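PDB 6VTV: gamma-glutamyl-gamma-aminobutyrate hydrolase PuuD from Escherichia coli, which hydrolyses the gamma-glutamyl linkage of gamma-glutamyl-gamma-aminobutyrate, releasing glutamate and 4-aminobutanoate in the last step of putrescine breakdown to GABA. Local coordinates for residues L49-A54 with D91-R96; S76-H81 with I117-Q122; Y83-D88 with G190-S195; L98-I103 with L121-V126; V212-I215 with F219-G222. All coordinates share one frame; numbering follows the deposited sequence.

Contact 1 (L49-A54 with D91-R96); sequences LPHALA and DADPGR
With CG of His-51 swung away from its own carbonyl carbon (chi1 -64°) and CG of Asp-93 lying opposite the backbone N (chi1 -170°), the imidazole and the carboxylate converge and are brought together at the start of helix 94-109. The motif is an N-cap. Asp-93 immediately precedes the helix, and its OD2 accepts from Arg-96 N at 3.1 Å in a fairly straight bond, the donor standing well above the carboxylate plane. Aspartate suits the place because its short chain folds back onto an amide that has no helical carbonyl to bond to.

His-51, on the 3-10 turn that follows strand 45-49, lays one ring face over the peptide joining Gly-95 to Arg-96: ND1 is 3.4 Å from Gly-95 C, and CE1 is 3.2 Å from Arg-96 N. This is van der Waals contact, and Gly-95, with no side chain to intervene, lets the ring settle directly on the backbone. Strand 13-23 holds both partners in place, since NE2 of His-51 is hydrogen-bonded to Met-18 O and OD1 of Asp-93 to Arg-20 N. The guanidinium of Arg-96 leads away to Pro-72 O and to Glu-123. Pro-50, next to His-51, packs on Leu-36 of the second subunit. CE1 of His-51 comes 3.3 Å from OD2 of Asp-93, and NE2 of His-51 lies 3.4 Å from CB of Arg-96.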
# COMPACT_ATOMS: atom_id res chain seq x y z
N LEU B 49 3.38 2.13 -2.65
CA LEU B 49 3.35 3.47 -3.23
C LEU B 49 2.09 3.67 -4.06
O LEU B 49 1.94 3.04 -5.11
CB LEU B 49 4.60 3.70 -4.10
CG LEU B 49 5.93 3.33 -3.45
CD1 LEU B 49 7.07 3.46 -4.46
CD2 LEU B 49 6.19 4.19 -2.22
N PRO B 50 1.17 4.54 -3.63
CA PRO B 50 -0.02 4.81 -4.45
C PRO B 50 0.33 5.60 -5.71
O PRO B 50 1.37 6.26 -5.80
CB PRO B 50 -0.91 5.64 -3.52
CG PRO B 50 -0.31 5.53 -2.15
CD PRO B 50 1.14 5.25 -2.35
N HIS B 51 -0.58 5.53 -6.68
CA HIS B 51 -0.37 6.16 -7.97
C HIS B 51 -0.30 7.68 -7.88
O HIS B 51 0.30 8.32 -8.75
CB HIS B 51 -1.47 5.76 -8.95
CG HIS B 51 -1.49 4.29 -9.27
ND1 HIS B 51 -2.53 3.69 -9.94
CD2 HIS B 51 -0.59 3.31 -9.00
CE1 HIS B 51 -2.27 2.40 -10.08
NE2 HIS B 51 -1.10 2.15 -9.52
N ALA B 52 -0.90 8.28 -6.84
CA ALA B 52 -0.84 9.72 -6.68
C ALA B 52 0.58 10.21 -6.44
O ALA B 52 0.87 11.39 -6.68
CB ALA B 52 -1.74 10.17 -5.53
N LEU B 53 1.48 9.34 -5.99
CA LEU B 53 2.87 9.72 -5.77
C LEU B 53 3.62 9.97 -7.06
O LEU B 53 4.76 10.44 -7.01
CB LEU B 53 3.58 8.63 -4.95
CG LEU B 53 3.01 8.42 -3.55
CD1 LEU B 53 3.89 7.48 -2.76
CD2 LEU B 53 2.87 9.76 -2.83
N ALA B 54 3.02 9.66 -8.22
CA ALA B 54 3.65 9.97 -9.49
C ALA B 54 3.79 11.47 -9.71
O ALA B 54 4.52 11.89 -10.61
CB ALA B 54 2.86 9.35 -10.64
N ASP B 91 -7.72 -4.65 -20.05
CA ASP B 91 -7.14 -4.48 -18.72
C ASP B 91 -5.96 -3.52 -18.73
O ASP B 91 -4.80 -3.94 -18.72
CB ASP B 91 -6.71 -5.84 -18.15
CG ASP B 91 -7.80 -6.89 -18.26
OD1 ASP B 91 -8.97 -6.56 -17.98
OD2 ASP B 91 -7.49 -8.04 -18.63
N ALA B 92 -6.25 -2.22 -18.74
CA ALA B 92 -5.23 -1.19 -18.64
C ALA B 92 -5.22 -0.60 -17.23
O ALA B 92 -6.22 -0.62 -16.51
CB ALA B 92 -5.46 -0.09 -19.67
N ASP B 93 -4.07 -0.07 -16.84
CA ASP B 93 -3.90 0.62 -15.57
C ASP B 93 -3.08 1.87 -15.83
O ASP B 93 -1.87 1.92 -15.55
CB ASP B 93 -3.24 -0.28 -14.52
CG ASP B 93 -3.27 0.31 -13.12
OD1 ASP B 93 -3.05 -0.46 -12.16
OD2 ASP B 93 -3.52 1.52 -12.97
N PRO B 94 -3.70 2.92 -16.38
CA PRO B 94 -2.93 4.13 -16.72
C PRO B 94 -2.25 4.77 -15.53
O PRO B 94 -1.16 5.34 -15.68
CB PRO B 94 -4.00 5.05 -17.34
CG PRO B 94 -5.07 4.12 -17.82
CD PRO B 94 -5.11 3.02 -16.80
N GLY B 95 -2.85 4.68 -14.34
CA GLY B 95 -2.22 5.25 -13.16
C GLY B 95 -0.92 4.56 -12.81
O GLY B 95 0.08 5.21 -12.51
N ARG B 96 -0.91 3.22 -12.85
CA ARG B 96 0.33 2.49 -12.60
C ARG B 96 1.37 2.78 -13.68
O ARG B 96 2.56 2.94 -13.38
CB ARG B 96 0.06 0.99 -12.50
CG ARG B 96 1.30 0.15 -12.78
CD ARG B 96 1.41 -1.06 -11.87
NE ARG B 96 2.70 -1.72 -12.05
CZ ARG B 96 3.04 -2.87 -11.47
NH1 ARG B 96 2.19 -3.49 -10.67
NH2 ARG B 96 4.24 -3.39 -11.70

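Contact 2 (S76-H81 with I117-Q122); sequences SNVQPH and ICRGLQ
Asn-77 and Arg-119 have their CA atoms 6.9 Å apart where the extended loop after strand 68-71 runs past the first turn of helix 119-127. Arg-119 carries the contact. Its first torsion points the chain away from the backbone N (chi1 -170°), and the otherwise extended chain bends at chi3, which brings NE to Ser-76 OG at 2.6 Å. The hydroxyl meets the guanidinium at its edge, somewhat tilted from the plane, and also takes a weak bond from NH2 at 2.9 Å; a further weak bond runs from NE to Ser-76 O. A small serine suits this place, offering both its hydroxyl and its carbonyl to one cation. Over one face of the guanidinium sits Val-78, with CG2 3.9 Å from NH1, an apolar cover for a flat group that makes its polar bonds around the rim. NH1 itself forms salt bridges with Asp-97 and Glu-123. Gln-122 joins through water: the water accepts from Val-78 N at 2.8 Å and donates to Gln-122 OE1. Cys-118, the predicted nucleophile, occupies the N-cap position of this helix with a positive phi of 55°, a sharp turn between strand 114-117 and helix 119-127 consistent with the nucleophile elbow of the class I glutamine amidotransferase fold.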
# COMPACT_ATOMS: atom_id res chain seq x y z
N SER B 76 -2.86 -6.39 -15.52
CA SER B 76 -2.94 -5.30 -16.47
C SER B 76 -1.73 -5.28 -17.40
O SER B 76 -0.65 -5.77 -17.06
CB SER B 76 -3.04 -3.96 -15.73
OG SER B 76 -1.78 -3.57 -15.23
N ASN B 77 -1.93 -4.72 -18.59
CA ASN B 77 -0.89 -4.54 -19.59
C ASN B 77 -0.59 -3.06 -19.76
O ASN B 77 -1.46 -2.21 -19.55
CB ASN B 77 -1.30 -5.15 -20.94
CG ASN B 77 -1.80 -6.57 -20.81
OD1 ASN B 77 -1.07 -7.45 -20.37
ND2 ASN B 77 -3.04 -6.80 -21.21
N VAL B 78 0.65 -2.77 -20.15
CA VAL B 78 1.05 -1.39 -20.41
C VAL B 78 0.27 -0.85 -21.60
O VAL B 78 0.02 -1.57 -22.58
CB VAL B 78 2.57 -1.32 -20.65
CG1 VAL B 78 3.02 0.11 -20.91
CG2 VAL B 78 3.32 -1.92 -19.46
N GLN B 79 -0.12 0.42 -21.52
CA GLN B 79 -0.81 1.05 -22.63
C GLN B 79 0.09 1.06 -23.87
O GLN B 79 1.24 1.50 -23.78
CB GLN B 79 -1.22 2.48 -22.27
CG GLN B 79 -2.28 2.57 -21.19
CD GLN B 79 -2.39 3.97 -20.61
OE1 GLN B 79 -3.38 4.67 -20.84
NE2 GLN B 79 -1.38 4.38 -19.85
N PRO B 80 -0.40 0.59 -25.02
CA PRO B 80 0.48 0.49 -26.20
C PRO B 80 1.03 1.82 -26.68
O PRO B 80 2.07 1.83 -27.35
CB PRO B 80 -0.43 -0.15 -27.25
CG PRO B 80 -1.49 -0.86 -26.46
CD PRO B 80 -1.73 0.01 -25.26
N HIS B 81 0.38 2.94 -26.37
CA HIS B 81 0.90 4.23 -26.81
C HIS B 81 2.16 4.65 -26.08
O HIS B 81 2.85 5.57 -26.53
CB HIS B 81 -0.18 5.32 -26.66
CG HIS B 81 -0.32 5.84 -25.27
ND1 HIS B 81 -1.18 5.28 -24.35
CD2 HIS B 81 0.27 6.89 -24.64
CE1 HIS B 81 -1.10 5.94 -23.21
NE2 HIS B 81 -0.23 6.92 -23.36
N ILE B 117 9.02 -7.60 -11.82
CA ILE B 117 8.43 -8.92 -12.02
C ILE B 117 7.30 -8.81 -13.05
O ILE B 117 6.39 -7.99 -12.89
CB ILE B 117 7.90 -9.50 -10.70
CG1 ILE B 117 9.05 -9.80 -9.74
CG2 ILE B 117 7.07 -10.76 -10.96
CD1 ILE B 117 8.61 -10.39 -8.41
N CYS B 118 7.38 -9.65 -14.09
CA CYS B 118 6.34 -9.80 -15.10
C CYS B 118 5.97 -8.46 -15.74
O CYS B 118 6.67 -8.00 -16.64
CB CYS B 118 5.10 -10.47 -14.49
SG CYS B 118 3.82 -10.93 -15.69
N ARG B 119 4.89 -7.83 -15.29
CA ARG B 119 4.55 -6.51 -15.81
C ARG B 119 5.66 -5.51 -15.54
O ARG B 119 5.87 -4.58 -16.33
CB ARG B 119 3.24 -6.01 -15.19
CG ARG B 119 2.70 -4.74 -15.85
CD ARG B 119 1.89 -3.92 -14.87
NE ARG B 119 0.76 -3.26 -15.53
CZ ARG B 119 0.80 -2.02 -16.00
NH1 ARG B 119 1.91 -1.30 -15.89
NH2 ARG B 119 -0.27 -1.50 -16.58
N GLY B 120 6.39 -5.68 -14.43
CA GLY B 120 7.51 -4.80 -14.15
C GLY B 120 8.60 -4.90 -15.20
O GLY B 120 9.17 -3.88 -15.61
N LEU B 121 8.93 -6.12 -15.63
CA LEU B 121 9.88 -6.29 -16.73
C LEU B 121 9.40 -5.56 -17.97
O LEU B 121 10.18 -4.86 -18.64
CB LEU B 121 10.11 -7.77 -17.02
CG LEU B 121 10.88 -8.12 -18.30
CD1 LEU B 121 11.80 -9.31 -18.07
CD2 LEU B 121 9.94 -8.42 -19.47
N GLN B 122 8.12 -5.72 -18.31
CA GLN B 122 7.56 -5.02 -19.46
C GLN B 122 7.58 -3.51 -19.25
O GLN B 122 7.77 -2.75 -20.20
CB GLN B 122 6.14 -5.52 -19.73
CG GLN B 122 6.07 -7.02 -20.01
CD GLN B 122 4.66 -7.56 -19.95
OE1 GLN B 122 3.73 -6.86 -19.56
NE2 GLN B 122 4.49 -8.83 -20.32
O HOH W 1 2.23 -5.06 -20.51

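Contact 3 (Y83-D88 with G190-S195); sequences YGENGD and GAKVVS
Charge pairing joins Glu-85 to Lys-192. NZ of the lysine donates to Glu-85 OE2 at 2.7 Å, a salt bridge that uses the syn lone pair of the oxygen. The two chains reach out toward each other across the gap: the glutamate runs on extended beyond CG, while the lysine, stretched out at first, kinks at chi3 (61°) before its ammonium end arrives. Long, flexible residues suit this place, because the backbones are far apart and only the side-chain ends need to meet. The other oxygen, Glu-85 OE1, forms a second salt bridge with Arg-134, whose guanidinium also binds the carbonyls of Asn-86 and Asp-88, so that the loop wraps round one guanidinium.

The lysine belongs to 190-195, whose strand 190-191 pairs with strand 132-133 in a small two-stranded antiparallel sheet. There two residues, Lys-192 and Val-193, stand against the single Ser-131 of the partner chain segment, a classic beta bulge.

Water adds a second, looser link. It accepts from Lys-192 NZ at 3.0 Å and gives a weak bond to Glu-85 OE1 at 3.5 Å, as expected at a surface where charges stay hydrated and a salt bridge probably contributes only modestly to stability.

Within the loop, Glu-85 OE2 also lies in the ring plane of Tyr-83, at its edge, 3.5 Å from CE2 of Tyr-83. Tyr-83 in turn packs against Leu-132 of the small sheet.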
# COMPACT_ATOMS: atom_id res chain seq x y z
N TYR B 83 4.82 2.88 -25.89
CA TYR B 83 5.92 2.49 -26.77
C TYR B 83 5.57 2.72 -28.23
O TYR B 83 6.01 1.99 -29.12
CB TYR B 83 6.34 1.04 -26.53
CG TYR B 83 5.23 0.01 -26.52
CD1 TYR B 83 4.49 -0.24 -25.37
CD2 TYR B 83 4.95 -0.74 -27.66
CE1 TYR B 83 3.49 -1.20 -25.36
CE2 TYR B 83 3.94 -1.69 -27.66
CZ TYR B 83 3.22 -1.92 -26.50
OH TYR B 83 2.22 -2.86 -26.49
N GLY B 84 4.76 3.75 -28.50
CA GLY B 84 4.56 4.23 -29.85
C GLY B 84 3.58 3.46 -30.71
O GLY B 84 3.59 3.64 -31.93
N GLU B 85 2.74 2.63 -30.12
CA GLU B 85 1.76 1.86 -30.89
C GLU B 85 0.36 2.42 -30.66
O GLU B 85 0.09 3.10 -29.67
CB GLU B 85 1.82 0.38 -30.51
CG GLU B 85 3.14 -0.28 -30.86
CD GLU B 85 3.03 -1.79 -31.00
OE1 GLU B 85 1.89 -2.30 -31.00
OE2 GLU B 85 4.08 -2.46 -31.11
N ASN B 86 -0.53 2.11 -31.59
CA ASN B 86 -1.90 2.61 -31.57
C ASN B 86 -2.86 1.53 -31.10
O ASN B 86 -2.57 0.33 -31.17
CB ASN B 86 -2.31 3.13 -32.95
CG ASN B 86 -1.52 4.36 -33.36
OD1 ASN B 86 -0.66 4.29 -34.23
ND2 ASN B 86 -1.82 5.49 -32.74
N GLY B 87 -4.03 1.97 -30.63
CA GLY B 87 -5.03 1.07 -30.10
C GLY B 87 -4.83 0.79 -28.63
O GLY B 87 -3.90 1.26 -27.97
N ASP B 88 -5.75 -0.00 -28.09
CA ASP B 88 -5.73 -0.38 -26.68
C ASP B 88 -5.67 -1.90 -26.55
O ASP B 88 -5.81 -2.64 -27.53
CB ASP B 88 -6.94 0.18 -25.92
CG ASP B 88 -8.27 -0.32 -26.48
OD1 ASP B 88 -8.27 -1.04 -27.50
OD2 ASP B 88 -9.32 0.02 -25.89
N GLY B 190 4.88 -9.86 -23.99
CA GLY B 190 6.29 -10.09 -23.77
C GLY B 190 7.12 -9.06 -24.50
O GLY B 190 6.62 -8.26 -25.29
N ALA B 191 8.43 -9.11 -24.24
CA ALA B 191 9.35 -8.17 -24.86
C ALA B 191 9.45 -8.44 -26.36
O ALA B 191 9.62 -9.58 -26.79
CB ALA B 191 10.73 -8.28 -24.21
N LYS B 192 9.33 -7.37 -27.15
CA LYS B 192 9.50 -7.47 -28.59
C LYS B 192 10.86 -6.91 -28.97
O LYS B 192 11.78 -7.66 -29.33
CB LYS B 192 8.38 -6.73 -29.33
CG LYS B 192 8.46 -6.84 -30.84
CD LYS B 192 7.12 -6.52 -31.49
CE LYS B 192 6.68 -5.10 -31.17
NZ LYS B 192 5.32 -4.81 -31.71
N VAL B 193 11.00 -5.59 -28.90
CA VAL B 193 12.28 -4.91 -29.10
C VAL B 193 12.83 -4.52 -27.74
O VAL B 193 12.11 -3.93 -26.92
CB VAL B 193 12.13 -3.69 -30.02
CG1 VAL B 193 13.31 -2.74 -29.85
CG2 VAL B 193 11.99 -4.12 -31.47
N VAL B 194 14.09 -4.84 -27.49
CA VAL B 194 14.78 -4.46 -26.26
C VAL B 194 15.81 -3.40 -26.61
O VAL B 194 16.61 -3.57 -27.53
CB VAL B 194 15.43 -5.68 -25.59
CG1 VAL B 194 16.40 -5.24 -24.51
CG2 VAL B 194 14.36 -6.59 -25.00
N SER B 195 15.77 -2.29 -25.87
CA SER B 195 16.65 -1.17 -26.15
C SER B 195 18.11 -1.57 -25.94
O SER B 195 18.42 -2.47 -25.16
CB SER B 195 16.30 0.01 -25.24
OG SER B 195 17.12 1.14 -25.51
O HOH W 2 2.70 -5.65 -30.45

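Contact 4 (L98-I103 with L121-V126); sequences LLSMAI and LQELVV
Helix 94-109, the crossover helix of the beta-alpha-beta unit that links parallel strands 68-71 and 114-117, packs here against helix 119-127, which follows the second of those strands. Ser-100 and Glu-123 mark the closest backbone approach; the short helical axes pass 9.8 Å apart at a crossing angle of -59°. Small Ser-100 suits so close a meeting, its OG lying 2.7 Å from Glu-123 OE2, with Arg-96 O as a further neighbour of the hydroxyl. The carboxylate is buried, yet well supplied: OE2 forms salt bridges with Arg-119 and Arg-96, which probably keep the glutamate ionised. An extended chain beyond CG carries it from its own helix across to the serine.

Beside this polar pair lies Met-101. It bends at chi2 (-58°) and again at chi3, turning CE toward the other helix, where CE of Met-101 lies 3.5 Å from Glu-123 O and 3.9 Å from Glu-123 CB. SD of Met-101 reaches Val-126 CG1 at 4.4 Å. The unbranched, flexible methionine can fold back along the neighbouring helix. Ile-103 and Glu-123 both touch strand 68-71, placing both helices against the central sheet of an alpha/beta fold of the class I glutamine amidotransferase type.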
# COMPACT_ATOMS: atom_id res chain seq x y z
N LEU B 98 1.75 5.55 -15.26
CA LEU B 98 2.31 6.86 -14.94
C LEU B 98 3.36 6.75 -13.84
O LEU B 98 4.47 7.28 -13.96
CB LEU B 98 1.20 7.82 -14.53
CG LEU B 98 1.47 9.31 -14.66
CD1 LEU B 98 1.63 9.71 -16.12
CD2 LEU B 98 0.35 10.10 -14.01
N LEU B 99 3.02 6.07 -12.74
CA LEU B 99 3.95 5.94 -11.63
C LEU B 99 5.16 5.09 -12.00
O LEU B 99 6.30 5.42 -11.64
CB LEU B 99 3.24 5.35 -10.41
CG LEU B 99 4.11 5.11 -9.17
CD1 LEU B 99 4.72 6.41 -8.67
CD2 LEU B 99 3.32 4.41 -8.07
N SER B 100 4.94 3.99 -12.72
CA SER B 100 6.03 3.09 -13.07
C SER B 100 7.05 3.78 -13.96
O SER B 100 8.26 3.71 -13.71
CB SER B 100 5.49 1.84 -13.76
OG SER B 100 4.72 1.06 -12.87
N MET B 101 6.58 4.47 -15.01
CA MET B 101 7.50 5.17 -15.90
C MET B 101 8.29 6.23 -15.15
O MET B 101 9.51 6.37 -15.35
CB MET B 101 6.74 5.80 -17.07
CG MET B 101 6.05 4.80 -17.98
SD MET B 101 7.18 3.60 -18.71
CE MET B 101 6.49 2.07 -18.07
N ALA B 102 7.63 6.98 -14.27
CA ALA B 102 8.31 8.06 -13.56
C ALA B 102 9.33 7.51 -12.57
O ALA B 102 10.46 8.02 -12.49
CB ALA B 102 7.28 8.94 -12.84
N ILE B 103 8.97 6.48 -11.82
CA ILE B 103 9.87 6.00 -10.78
C ILE B 103 11.02 5.18 -11.36
O ILE B 103 12.10 5.11 -10.77
CB ILE B 103 9.09 5.21 -9.71
CG1 ILE B 103 9.86 5.21 -8.39
CG2 ILE B 103 8.79 3.79 -10.18
CD1 ILE B 103 9.00 4.90 -7.18
N LEU B 121 8.93 -6.12 -15.63
CA LEU B 121 9.88 -6.29 -16.73
C LEU B 121 9.40 -5.56 -17.97
O LEU B 121 10.18 -4.86 -18.64
CB LEU B 121 10.11 -7.77 -17.02
CG LEU B 121 10.88 -8.12 -18.30
CD1 LEU B 121 11.80 -9.31 -18.07
CD2 LEU B 121 9.94 -8.42 -19.47
N GLN B 122 8.12 -5.72 -18.31
CA GLN B 122 7.56 -5.02 -19.46
C GLN B 122 7.58 -3.51 -19.25
O GLN B 122 7.77 -2.75 -20.20
CB GLN B 122 6.14 -5.52 -19.73
CG GLN B 122 6.07 -7.02 -20.01
CD GLN B 122 4.66 -7.56 -19.95
OE1 GLN B 122 3.73 -6.86 -19.56
NE2 GLN B 122 4.49 -8.83 -20.32
N GLU B 123 7.40 -3.06 -18.00
CA GLU B 123 7.56 -1.64 -17.70
C GLU B 123 9.00 -1.20 -17.91
O GLU B 123 9.26 -0.11 -18.43
CB GLU B 123 7.10 -1.35 -16.27
CG GLU B 123 5.59 -1.37 -16.10
CD GLU B 123 5.17 -1.40 -14.64
OE1 GLU B 123 6.02 -1.73 -13.78
OE2 GLU B 123 4.00 -1.09 -14.36
N LEU B 124 9.96 -2.04 -17.51
CA LEU B 124 11.37 -1.72 -17.71
C LEU B 124 11.70 -1.61 -19.20
O LEU B 124 12.41 -0.68 -19.62
CB LEU B 124 12.25 -2.79 -17.06
CG LEU B 124 13.14 -2.39 -15.88
CD1 LEU B 124 14.25 -3.41 -15.68
CD2 LEU B 124 13.72 -1.00 -16.08
N VAL B 125 11.21 -2.55 -20.00
CA VAL B 125 11.50 -2.55 -21.43
C VAL B 125 10.92 -1.30 -22.09
O VAL B 125 11.59 -0.65 -22.90
CB VAL B 125 10.97 -3.84 -22.08
CG1 VAL B 125 11.03 -3.74 -23.60
CG2 VAL B 125 11.75 -5.04 -21.58
N VAL B 126 9.69 -0.94 -21.74
CA VAL B 126 9.05 0.21 -22.36
C VAL B 126 9.69 1.51 -21.87
O VAL B 126 9.87 2.46 -22.64
CB VAL B 126 7.53 0.18 -22.11
CG1 VAL B 126 6.88 1.48 -22.58
CG2 VAL B 126 6.91 -1.01 -22.82

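Contact 5 (V212-I215 with F219-G222); sequences VSVI and FALG
Ala-220 opens the pairing with Val-214, just after the turn that links strands 209-214 and 220-223 into a beta hairpin. Its N binds a water at 3.0 Å, and that water also lies beside Val-214 O, bridging the strands where direct pairing stops. Its carbonyl oxygen works twice: it accepts from Val-214 N at 3.0 Å, in the carbonyl plane, and receives a CA-H...O contact from Ser-213 CA at 3.1 Å. CB of Ala-220 lies 3.6 Å from CB of Val-214, and both side chains pack on Leu-108 of helix 94-109. The small methyl of Ala-220 suits so close an approach to a branched valine.

Leu-221 forms a non-hydrogen-bonded pair with Ser-213, and its backbone bonds instead with Ile-114 and Ala-116 of the parallel strand 114-117. The trans chi1 of Leu-221 (171°), together with its chi2 (69°), turns CD1 back to 3.3 Å from Val-212 O. Leu-221 and Ser-213 share one face of the sheet, where both touch Leu-170 of helix 170-174; the hydroxyl of Ser-213 is bound to Glu-201, which explains a polar residue in a buried strand.

Gly-222 closes the register in a hydrogen-bonded pair with Val-212. Its N gives to Val-212 O at 2.9 Å, almost straight at 177°, while Val-212 N gives to Gly-222 O at 3.0 Å. Its carbonyl oxygen also meets Leu-121 of helix 119-127. Backbone bonding therefore fixes the register here, while the apolar side chains on the two faces pack against neighbouring helices.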
# COMPACT_ATOMS: atom_id res chain seq x y z
N VAL B 212 15.83 -9.17 -18.25
CA VAL B 212 16.67 -8.08 -18.74
C VAL B 212 17.33 -7.40 -17.55
O VAL B 212 16.93 -7.59 -16.40
CB VAL B 212 15.88 -7.05 -19.57
CG1 VAL B 212 15.41 -7.65 -20.88
CG2 VAL B 212 14.70 -6.50 -18.77
N SER B 213 18.34 -6.58 -17.85
CA SER B 213 18.96 -5.75 -16.83
C SER B 213 19.52 -4.50 -17.51
O SER B 213 19.92 -4.53 -18.67
CB SER B 213 20.07 -6.49 -16.07
OG SER B 213 21.27 -6.54 -16.82
N VAL B 214 19.54 -3.40 -16.76
CA VAL B 214 20.01 -2.13 -17.29
C VAL B 214 21.54 -2.10 -17.24
O VAL B 214 22.14 -2.30 -16.18
CB VAL B 214 19.41 -0.95 -16.51
CG1 VAL B 214 20.07 0.36 -16.94
CG2 VAL B 214 17.91 -0.88 -16.72
N ILE B 215 22.16 -1.86 -18.39
CA ILE B 215 23.61 -1.71 -18.45
C ILE B 215 24.01 -0.43 -17.73
O ILE B 215 23.28 0.57 -17.76
CB ILE B 215 24.09 -1.71 -19.91
CG1 ILE B 215 23.58 -2.97 -20.63
CG2 ILE B 215 25.60 -1.64 -19.99
CD1 ILE B 215 23.78 -2.93 -22.13
N PHE B 219 22.10 -2.44 -10.19
CA PHE B 219 21.16 -3.55 -10.08
C PHE B 219 19.78 -3.04 -10.50
O PHE B 219 19.02 -2.53 -9.68
CB PHE B 219 21.13 -4.13 -8.68
CG PHE B 219 20.40 -5.44 -8.57
CD1 PHE B 219 19.02 -5.47 -8.47
CD2 PHE B 219 21.10 -6.63 -8.56
CE1 PHE B 219 18.35 -6.68 -8.37
CE2 PHE B 219 20.43 -7.84 -8.46
CZ PHE B 219 19.06 -7.86 -8.37
N ALA B 220 19.46 -3.21 -11.79
CA ALA B 220 18.14 -2.90 -12.32
C ALA B 220 17.71 -4.12 -13.12
O ALA B 220 17.91 -4.18 -14.34
CB ALA B 220 18.16 -1.63 -13.17
N LEU B 221 17.11 -5.10 -12.44
CA LEU B 221 16.82 -6.40 -13.00
C LEU B 221 15.32 -6.60 -13.16
O LEU B 221 14.54 -6.24 -12.28
CB LEU B 221 17.40 -7.51 -12.12
CG LEU B 221 17.01 -8.95 -12.46
CD1 LEU B 221 17.65 -9.39 -13.77
CD2 LEU B 221 17.40 -9.89 -11.32
N GLY B 222 14.93 -7.18 -14.29
CA GLY B 222 13.55 -7.58 -14.50
C GLY B 222 13.47 -9.02 -14.95
O GLY B 222 14.33 -9.49 -15.69
O HOH W 3 21.65 -3.61 -13.73

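In the fold
Contacts 4 and 5 are buried, contacts 1 and 2 partly so, and contact 3 lies at the surface. Chemistry follows place: a hydrated salt bridge outside; a ring on a capped helix start in contact 1 and an arginine-serine grip in contact 2; within, a buried serine-glutamate pair in contact 4 and backbone pairing in contact 5. Helix 94-109 serves both contact 1 and contact 4, and helix 119-127 both contact 2 and contact 4, which share Leu-121 and Gln-122. Glu-123 ties three together, since its OE2 meets Arg-96 of contact 1 and Arg-119 of contact 2. Contact 5 packs against helix 119-127 through Leu-121 and Leu-124. Contact 3 adjoins contact 2 through Pro-80 and Glu-85.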